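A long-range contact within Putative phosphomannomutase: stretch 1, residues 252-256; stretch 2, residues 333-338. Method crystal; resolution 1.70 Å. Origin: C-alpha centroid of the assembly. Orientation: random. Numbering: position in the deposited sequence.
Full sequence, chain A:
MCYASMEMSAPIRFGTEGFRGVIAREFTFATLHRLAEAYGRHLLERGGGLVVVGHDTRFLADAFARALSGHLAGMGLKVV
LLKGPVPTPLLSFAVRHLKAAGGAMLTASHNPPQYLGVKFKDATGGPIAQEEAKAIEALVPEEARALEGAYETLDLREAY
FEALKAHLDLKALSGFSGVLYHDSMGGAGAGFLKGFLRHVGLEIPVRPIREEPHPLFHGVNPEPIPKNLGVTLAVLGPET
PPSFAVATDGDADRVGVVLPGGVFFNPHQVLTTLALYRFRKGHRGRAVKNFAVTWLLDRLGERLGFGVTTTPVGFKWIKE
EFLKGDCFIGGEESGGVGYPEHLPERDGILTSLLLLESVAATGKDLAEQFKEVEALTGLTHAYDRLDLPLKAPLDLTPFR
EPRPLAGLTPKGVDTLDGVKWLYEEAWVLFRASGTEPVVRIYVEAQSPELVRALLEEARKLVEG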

# COMPACT_ATOMS: atom_id res chain seq x y z
N ALA A 252 -4.16 0.44 5.79
CA ALA A 252 -4.32 -0.85 5.15
C ALA A 252 -4.15 -0.88 3.64
O ALA A 252 -4.84 -1.65 2.95
N ASP A 253 -3.26 -0.06 3.09
CA ASP A 253 -3.05 -0.15 1.65
C ASP A 253 -1.81 -1.02 1.43
O ASP A 253 -1.49 -1.38 0.29
N ARG A 254 -1.14 -1.38 2.52
CA ARG A 254 0.06 -2.23 2.48
C ARG A 254 -0.03 -3.35 3.50
O ARG A 254 -0.74 -3.23 4.50
N VAL A 255 0.69 -4.44 3.27
CA VAL A 255 0.68 -5.55 4.22
C VAL A 255 2.07 -6.15 4.40
O VAL A 255 2.93 -6.06 3.51
N GLY A 256 2.28 -6.74 5.57
CA GLY A 256 3.52 -7.41 5.88
C GLY A 256 3.09 -8.79 6.35
O GLY A 256 1.97 -8.94 6.86
N GLU A 333 8.07 -2.19 -3.49
CA GLU A 333 8.94 -2.85 -2.53
C GLU A 333 8.49 -2.59 -1.09
O GLU A 333 9.08 -3.12 -0.15
N SER A 334 7.45 -1.78 -0.93
CA SER A 334 6.93 -1.42 0.39
C SER A 334 5.73 -2.20 0.89
O SER A 334 5.20 -1.90 1.97
N GLY A 335 5.28 -3.19 0.13
CA GLY A 335 4.15 -3.99 0.56
C GLY A 335 2.84 -3.63 -0.10
O GLY A 335 1.82 -4.29 0.12
N GLY A 336 2.85 -2.57 -0.90
CA GLY A 336 1.63 -2.16 -1.59
C GLY A 336 1.48 -2.98 -2.86
O GLY A 336 2.42 -3.07 -3.65
N VAL A 337 0.32 -3.59 -3.04
CA VAL A 337 0.05 -4.40 -4.23
C VAL A 337 -1.32 -4.01 -4.77
O VAL A 337 -2.28 -3.85 -4.01
N GLY A 338 -1.41 -3.88 -6.09
CA GLY A 338 -2.66 -3.53 -6.73
C GLY A 338 -3.11 -4.61 -7.69
O GLY A 338 -2.29 -5.32 -8.28

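The contact between residues 252-256 and 333-338 is small, burying 238 Å² in all, and both backbone and side-chain atoms take part. No side chain of either stretch has its CA-to-CB bond directed toward the partner; Arg254, whose CA-to-CB bond runs sideways, is the residue with the largest covered area, 64 Å².

Stretch 2 opens with Glu333, which does not touch stretch 1. Its CB points away, but with chi1 at 29°, between wells, and chi2 in p, the carboxylate comes nearer than the start of the side chain. There it serves the neighboring residue: Ser334 OG donates a hydrogen bond to Glu333 OE2 at 2.7 Å, while OE1 is satisfied elsewhere in the structure.

Ser334, in the m rotamer, thus has its hydroxyl engaged within its own stretch and offers its methylene to Arg254. The arginine is m at chi1 and t at both chi2 and chi3, an extended chain that carries the guanidinium out to the serine. Ser334 CB lies over one face of this group, 3.3 Å from Arg254 NH1, a packing contact in which the flat cation rests against a small aliphatic surface.

At Gly335 the backbone takes over. Its carbonyl O receives a weak hydrogen bond from Val255 N (3.3 Å), and Arg254 CA approaches the same oxygen at 3.6 Å in a CA-H...O contact. The absence of a side chain is essential here: a CB would point toward stretch 1 and lie 2.8 Å from Val255 O, a clash, and at phi/psi of 102/-6° it would also be jammed against the carbonyl O of Ser334.

Gly336 passes closely alongside the first stretch, its CA 3.7 Å from Asp253 O and its N 3.9 Å from Arg254 CG, so the aliphatic base of the arginine covers this part of the turn. Gly336 N is buried by the contact and has no polar partner in the model.

Val337, chi1 t, begins a strand; its CA-to-CB bond runs sideways, and no side-chain atom comes closer than 5.8 Å to stretch 1. Its backbone is linked to the partner by a water, which donates to Asp253 O (2.9 Å from the water O) and to Gly335 O (3.2 Å from the water O) and accepts from Val337 N (2.9 Å from the water O). The CA-to-CB bonds of Asp253, p at chi1, and Val255, m, also run sideways, and the Asp253 carboxylate takes no part in the contact. Gly338, the last residue, makes no contact with stretch 1.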

# COMPACT_ATOMS: atom_id res chain seq x y z
CB ALA A 252 -5.66 -1.48 5.55
CB ASP A 253 -2.88 1.24 0.99
CG ASP A 253 -1.59 1.93 1.35
OD1 ASP A 253 -1.23 2.88 0.63
OD2 ASP A 253 -0.94 1.54 2.34
CB ARG A 254 1.31 -1.41 2.81
CG ARG A 254 1.54 -0.18 1.95
CD ARG A 254 2.76 0.59 2.45
NE ARG A 254 3.06 1.74 1.60
CZ ARG A 254 4.19 2.43 1.66
NH1 ARG A 254 5.14 2.10 2.53
NH2 ARG A 254 4.38 3.47 0.85
CB VAL A 255 -0.27 -6.68 3.78
CG1 VAL A 255 -1.69 -6.17 3.69
CG2 VAL A 255 0.18 -7.27 2.46
CB GLU A 333 10.37 -2.36 -2.73
CG GLU A 333 10.45 -0.95 -3.27
CD GLU A 333 9.73 0.06 -2.40
OE1 GLU A 333 8.99 0.90 -2.95
OE2 GLU A 333 9.92 0.01 -1.17
CB SER A 334 6.61 0.07 0.43
OG SER A 334 7.79 0.84 0.33
CB VAL A 337 0.02 -5.90 -3.91
CG1 VAL A 337 -0.07 -6.70 -5.21
CG2 VAL A 337 1.26 -6.30 -3.11
O HOH W 1 -1.23 -4.07 -0.64